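Local structure of beta-lactamase OXA-2 (Salmonella typhimurium, 1K38) at residues 79-84 with 100-105; 94-99 with 187-192. The protein hydrolyses the beta-lactam ring of penicillins, oxacillin among them, to substituted beta-amino acids and so gives resistance to these antibiotics. All coordinates share one frame; numbering follows the deposited sequence. Where two conformers were deposited one is given.

Contact 1 of 2, residues 79-84 with 100-105; sequences VNRGFA and TVWVYE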
loop_
_atom_site.group_PDB
_atom_site.type_symbol
_atom_site.label_atom_id
_atom_site.label_comp_id
_atom_site.label_asym_id
_atom_site.label_seq_id
_atom_site.Cartn_x
_atom_site.Cartn_y
_atom_site.Cartn_z
ATOM N N VAL A 79 -28.599 3.760 -11.713
ATOM C CA VAL A 79 -28.894 2.648 -12.611
ATOM C C VAL A 79 -28.360 1.338 -12.035
ATOM O O VAL A 79 -27.194 1.245 -11.663
ATOM C CB VAL A 79 -28.266 2.879 -14.007
ATOM C CG1 VAL A 79 -28.448 1.643 -14.881
ATOM C CG2 VAL A 79 -28.909 4.089 -14.669
ATOM N N ASN A 80 -29.219 0.328 -11.967
ATOM C CA ASN A 80 -28.815 -0.968 -11.435
ATOM C C ASN A 80 -28.067 -1.759 -12.501
ATOM O O ASN A 80 -28.677 -2.358 -13.388
ATOM C CB ASN A 80 -30.036 -1.760 -10.963
ATOM C CG ASN A 80 -29.658 -3.037 -10.237
ATOM O OD1 ASN A 80 -28.479 -3.316 -10.019
ATOM N ND2 ASN A 80 -30.659 -3.822 -9.863
ATOM N N ARG A 81 -26.741 -1.750 -12.416
ATOM C CA ARG A 81 -25.921 -2.468 -13.379
ATOM C C ARG A 81 -25.699 -3.913 -12.953
ATOM O O ARG A 81 -24.927 -4.643 -13.573
ATOM C CB ARG A 81 -24.580 -1.754 -13.557
ATOM C CG ARG A 81 -24.720 -0.374 -14.175
ATOM C CD ARG A 81 -23.378 0.308 -14.369
ATOM N NE ARG A 81 -23.526 1.535 -15.150
ATOM C CZ ARG A 81 -24.155 2.626 -14.722
ATOM N NH1 ARG A 81 -24.697 2.657 -13.511
ATOM N NH2 ARG A 81 -24.254 3.686 -15.511
ATOM N N GLY A 82 -26.381 -4.323 -11.889
ATOM C CA GLY A 82 -26.253 -5.686 -11.411
ATOM C C GLY A 82 -24.948 -5.977 -10.699
ATOM O O GLY A 82 -24.415 -7.080 -10.813
ATOM N N PHE A 83 -24.422 -4.991 -9.976
ATOM C CA PHE A 83 -23.179 -5.159 -9.224
ATOM C C PHE A 83 -23.224 -4.252 -8.002
ATOM O O PHE A 83 -23.154 -3.030 -8.132
ATOM C CB PHE A 83 -21.954 -4.783 -10.066
ATOM C CG PHE A 83 -21.878 -5.484 -11.392
ATOM C CD1 PHE A 83 -22.142 -4.793 -12.569
ATOM C CD2 PHE A 83 -21.537 -6.830 -11.467
ATOM C CE1 PHE A 83 -22.067 -5.428 -13.803
ATOM C CE2 PHE A 83 -21.460 -7.478 -12.700
ATOM C CZ PHE A 83 -21.725 -6.773 -13.869
ATOM N N ALA A 84 -23.345 -4.853 -6.822
ATOM C CA ALA A 84 -23.388 -4.097 -5.573
ATOM C C ALA A 84 -22.200 -3.145 -5.515
ATOM O O ALA A 84 -22.333 -1.988 -5.106
ATOM C CB ALA A 84 -23.360 -5.052 -4.372
ATOM N N THR A 100 -15.209 -0.915 -11.486
ATOM C CA THR A 100 -16.363 -0.082 -11.803
ATOM C C THR A 100 -16.105 0.666 -13.098
ATOM O O THR A 100 -15.592 1.786 -13.111
ATOM C CB THR A 100 -16.646 0.904 -10.664
ATOM O OG1 THR A 100 -16.715 0.185 -9.426
ATOM C CG2 THR A 100 -17.970 1.614 -10.898
ATOM N N VAL A 101 -16.478 0.025 -14.199
ATOM C CA VAL A 101 -16.268 0.578 -15.523
ATOM C C VAL A 101 -16.853 1.965 -15.780
ATOM O O VAL A 101 -16.197 2.794 -16.417
ATOM C CB VAL A 101 -16.797 -0.391 -16.605
ATOM C CG1 VAL A 101 -16.480 0.149 -17.994
ATOM C CG2 VAL A 101 -16.181 -1.776 -16.409
ATOM N N TRP A 102 -18.062 2.242 -15.291
ATOM C CA TRP A 102 -18.650 3.549 -15.568
ATOM C C TRP A 102 -17.814 4.731 -15.097
ATOM O O TRP A 102 -17.871 5.803 -15.694
ATOM C CB TRP A 102 -20.089 3.663 -15.031
ATOM C CG TRP A 102 -20.285 3.608 -13.540
ATOM C CD1 TRP A 102 -20.673 2.524 -12.806
ATOM C CD2 TRP A 102 -20.200 4.705 -12.619
ATOM N NE1 TRP A 102 -20.846 2.879 -11.488
ATOM C CE2 TRP A 102 -20.562 4.212 -11.346
ATOM C CE3 TRP A 102 -19.856 6.059 -12.747
ATOM C CZ2 TRP A 102 -20.593 5.026 -10.206
ATOM C CZ3 TRP A 102 -19.888 6.869 -11.610
ATOM C CH2 TRP A 102 -20.254 6.346 -10.359
ATOM N N VAL A 103 -17.028 4.543 -14.043
ATOM C CA VAL A 103 -16.181 5.625 -13.553
ATOM C C VAL A 103 -15.111 5.931 -14.595
ATOM O O VAL A 103 -14.854 7.092 -14.923
ATOM C CB VAL A 103 -15.489 5.242 -12.221
ATOM C CG1 VAL A 103 -14.433 6.280 -11.858
ATOM C CG2 VAL A 103 -16.521 5.144 -11.114
ATOM N N TYR A 104 -14.494 4.883 -15.130
ATOM C CA TYR A 104 -13.454 5.074 -16.125
ATOM C C TYR A 104 -13.998 5.512 -17.479
ATOM O O TYR A 104 -13.259 6.047 -18.302
ATOM C CB TYR A 104 -12.587 3.814 -16.227
ATOM C CG TYR A 104 -11.678 3.675 -15.023
ATOM C CD1 TYR A 104 -12.192 3.323 -13.774
ATOM C CD2 TYR A 104 -10.319 3.987 -15.111
ATOM C CE1 TYR A 104 -11.378 3.286 -12.640
ATOM C CE2 TYR A 104 -9.493 3.953 -13.981
ATOM C CZ TYR A 104 -10.031 3.604 -12.749
ATOM O OH TYR A 104 -9.232 3.580 -11.626
ATOM N N GLU A 105 -15.290 5.300 -17.705
ATOM C CA GLU A 105 -15.901 5.742 -18.953
ATOM C C GLU A 105 -15.929 7.265 -18.873
ATOM O O GLU A 105 -15.740 7.959 -19.871
ATOM C CB GLU A 105 -17.322 5.192 -19.087
ATOM C CG GLU A 105 -17.377 3.713 -19.445
ATOM C CD GLU A 105 -18.797 3.183 -19.507
ATOM O OE1 GLU A 105 -19.634 3.810 -20.191
ATOM O OE2 GLU A 105 -19.074 2.140 -18.877
#
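The Arg81 chain runs extended from CG to NE toward Trp102, and chi4 (68°) then turns its guanidinium across the indole. Trp102 has CG between its backbone N and carbonyl carbon (chi1 65°), which sets the indole beside the arginine. The two side chains cross at about a right angle. The contact falls on the pyrrole part of the ring. NE of Arg81 lies 3.8 Å from CD1 of Trp102, and CD of Arg81 is equally close to CD1. CZ of Arg81 lies 4.5 Å from the centroid of the five-membered ring of Trp102. This is an off-centre cation-pi contact, with the charge displaced from the ring normal. The planes are 36° apart, so it is not a flat stack. The opposite face of the indole packs on CG2 of Thr100 and CG2 of Val103. The other face of the guanidinium has CG1 of Val79 near its rim. Two outside partners fix the polar ends: Arg81 NH2 makes a salt bridge with Asp77, and Trp102 NE1 bonds to the carbonyl of His86. Both flat groups are thus restrained in rotation. Gly82 N bonds to Asn80 OD1 at 3.0 Å, from above the carbonyl plane. This is an Asx turn that spans Arg81. The contact therefore joins a surface loop, through its partly exposed Arg81, to the first turn of helix 101-111. Directly before Trp102 comes Ser99-Thr100-Val101, the Ser-X-Val motif of class D beta-lactamases.

Contact 2 of 2, residues 94-99 with 187-192; sequences SAMRNS and RAKTGW. With FMT (formic acid), chain C.
Lys189 NZ is gripped from both segments. It donates to Ser99 OG at 2.7 Å and to the carbonyl O of Thr190 at 2.9 Å, tilted from that carbonyl plane. Bends at chi2 (75°) and chi4 (71°) carry the amine from strand 184-192 over to the serine. On the way, CE of Lys189 passes 3.2 Å from the backbone O of Met96. In one of its two conformers, SD of Met96 lies 3.8 Å from CD of Lys189, a contact the second conformer makes uncertain. Ser99 has a positive phi (51°) and is the C-prime residue of a Schellman motif that ends helix 92-97. This ending turns its CB toward the strand. A formic acid, probably from the crystallisation liquor, brings its O2 up to the hydroxyls of Ser99 and Thr190, near the lysine amine. Thr190 OG1 donates to its O2 at 2.7 Å. Ser99 OG also points to O2, but that distance is too short to be trusted in detail. Arg228 binds the same formic acid. Lys189, Thr190 and Gly191 form the Lys-Thr-Gly motif, which probably binds substrate. A small carboxylic acid held by Thr190 and Arg228 is consistent with a site for the carboxylate of a beta-lactam. Ser99, which accepts from the Lys189 amine, may connect it to this pocket, although its short contact with O2 is doubtful.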
loop_
_atom_site.group_PDB
_atom_site.type_symbol
_atom_site.label_atom_id
_atom_site.label_comp_id
_atom_site.label_asym_id
_atom_site.label_seq_id
_atom_site.Cartn_x
_atom_site.Cartn_y
_atom_site.Cartn_z
ATOM N N SER A 94 -12.426 2.223 -4.687
ATOM C CA SER A 94 -13.573 1.343 -4.864
ATOM C C SER A 94 -13.733 1.009 -6.342
ATOM O O SER A 94 -14.085 -0.114 -6.690
ATOM C CB SER A 94 -14.859 1.988 -4.328
ATOM O OG SER A 94 -15.209 3.154 -5.050
ATOM N N ALA A 95 -13.454 1.980 -7.209
ATOM C CA ALA A 95 -13.580 1.769 -8.646
ATOM C C ALA A 95 -12.592 0.714 -9.134
ATOM O O ALA A 95 -12.923 -0.108 -9.987
ATOM C CB ALA A 95 -13.363 3.085 -9.398
ATOM N N MET A 96 -11.390 0.753 -8.571
ATOM C CA MET A 96 -10.324 -0.178 -8.917
ATOM C C MET A 96 -10.648 -1.571 -8.389
ATOM O O MET A 96 -10.603 -2.558 -9.125
ATOM C CB MET A 96 -9.007 0.302 -8.299
ATOM C CG MET A 96 -7.777 -0.463 -8.749
ATOM S SD MET A 96 -7.237 0.055 -10.383
ATOM C CE MET A 96 -6.185 1.446 -9.970
ATOM N N ARG A 97 -10.980 -1.629 -7.105
ATOM C CA ARG A 97 -11.293 -2.879 -6.415
ATOM C C ARG A 97 -12.492 -3.601 -7.018
ATOM O O ARG A 97 -12.520 -4.835 -7.076
ATOM C CB ARG A 97 -11.573 -2.609 -4.935
ATOM C CG ARG A 97 -10.335 -2.334 -4.089
ATOM C CD ARG A 97 -10.713 -1.982 -2.655
ATOM N NE ARG A 97 -9.552 -1.953 -1.764
ATOM C CZ ARG A 97 -9.582 -1.492 -0.516
ATOM N NH1 ARG A 97 -10.712 -1.011 -0.010
ATOM N NH2 ARG A 97 -8.484 -1.526 0.235
ATOM N N ASN A 98 -13.479 -2.832 -7.468
ATOM C CA ASN A 98 -14.697 -3.410 -8.033
ATOM C C ASN A 98 -14.792 -3.365 -9.552
ATOM O O ASN A 98 -15.826 -3.734 -10.113
ATOM C CB ASN A 98 -15.921 -2.703 -7.444
ATOM C CG ASN A 98 -16.029 -2.880 -5.947
ATOM O OD1 ASN A 98 -16.267 -3.983 -5.458
ATOM N ND2 ASN A 98 -15.855 -1.791 -5.207
ATOM N N SER A 99 -13.730 -2.923 -10.218
ATOM C CA SER A 99 -13.728 -2.818 -11.678
ATOM C C SER A 99 -14.968 -2.052 -12.131
ATOM O O SER A 99 -15.683 -2.475 -13.043
ATOM C CB SER A 99 -13.715 -4.207 -12.318
ATOM O OG SER A 99 -12.489 -4.867 -12.061
ATOM N N ARG A 187 -0.016 -6.778 -4.959
ATOM C CA ARG A 187 -0.649 -5.708 -5.727
ATOM C C ARG A 187 -1.108 -6.341 -7.030
ATOM O O ARG A 187 -0.302 -6.927 -7.756
ATOM C CB ARG A 187 0.348 -4.580 -6.020
ATOM C CG ARG A 187 1.076 -4.037 -4.789
ATOM C CD ARG A 187 1.957 -2.851 -5.176
ATOM N NE ARG A 187 2.965 -2.551 -4.159
ATOM C CZ ARG A 187 2.820 -1.681 -3.166
ATOM N NH1 ARG A 187 3.815 -1.505 -2.302
ATOM N NH2 ARG A 187 1.696 -0.980 -3.036
ATOM N N ALA A 188 -2.395 -6.234 -7.336
ATOM C CA ALA A 188 -2.892 -6.851 -8.557
ATOM C C ALA A 188 -4.183 -6.243 -9.074
ATOM O O ALA A 188 -4.802 -5.406 -8.420
ATOM C CB ALA A 188 -3.083 -8.339 -8.318
ATOM N N LYS A 189 -4.579 -6.679 -10.265
ATOM C CA LYS A 189 -5.808 -6.206 -10.891
ATOM C C LYS A 189 -6.405 -7.304 -11.759
ATOM O O LYS A 189 -5.709 -7.917 -12.570
ATOM C CB LYS A 189 -5.531 -4.978 -11.762
ATOM C CG LYS A 189 -6.788 -4.362 -12.373
ATOM C CD LYS A 189 -7.573 -3.582 -11.326
ATOM C CE LYS A 189 -9.022 -3.388 -11.748
ATOM N NZ LYS A 189 -9.777 -4.674 -11.674
ATOM N N THR A 190 -7.698 -7.550 -11.580
ATOM C CA THR A 190 -8.392 -8.550 -12.375
ATOM C C THR A 190 -8.997 -7.903 -13.611
ATOM O O THR A 190 -9.129 -6.677 -13.696
ATOM C CB THR A 190 -9.547 -9.186 -11.597
ATOM O OG1 THR A 190 -10.408 -8.148 -11.113
ATOM C CG2 THR A 190 -9.033 -10.005 -10.437
ATOM N N GLY A 191 -9.361 -8.745 -14.569
ATOM C CA GLY A 191 -9.991 -8.274 -15.785
ATOM C C GLY A 191 -10.864 -9.370 -16.364
ATOM O O GLY A 191 -10.551 -10.554 -16.217
ATOM N N TRP A 192 -11.973 -8.980 -16.990
ATOM C CA TRP A 192 -12.882 -9.926 -17.637
ATOM C C TRP A 192 -13.753 -9.188 -18.638
ATOM O O TRP A 192 -14.397 -8.200 -18.294
ATOM C CB TRP A 192 -13.790 -10.629 -16.622
ATOM C CG TRP A 192 -14.673 -11.669 -17.263
ATOM C CD1 TRP A 192 -14.269 -12.712 -18.049
ATOM C CD2 TRP A 192 -16.101 -11.777 -17.160
ATOM N NE1 TRP A 192 -15.352 -13.461 -18.441
ATOM C CE2 TRP A 192 -16.489 -12.911 -17.910
ATOM C CE3 TRP A 192 -17.089 -11.027 -16.508
ATOM C CZ2 TRP A 192 -17.825 -13.315 -18.024
ATOM C CZ3 TRP A 192 -18.420 -11.428 -16.621
ATOM C CH2 TRP A 192 -18.773 -12.563 -17.374
HETATM C C FMT C . -13.038 -8.155 -13.714
HETATM O O1 FMT C . -13.274 -9.558 -13.204
HETATM O O2 FMT C . -12.468 -7.238 -12.613
#

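The segments of the two contacts alternate along the chain, and 94-99 runs directly into 100-105; the centres are 13 Å apart. Ser99 closes the first segment of contact 2 and Thr100 opens the second segment of contact 1. The join is tied by a probable hydrogen bond from Thr100 N to Ala95 O at 2.9 Å, part of the helix-ending turn. One helical turn further on, CE1 of Tyr104 packs on CB of Ala95 at 3.8 Å. Contact 2 lies in the active site: the Ser99 side chain is about 4 Å from that of Ser51, the predicted acyl-ester nucleophile. Contact 1 is farther out, with the Trp102 side chain about 11 Å from that of Ser51.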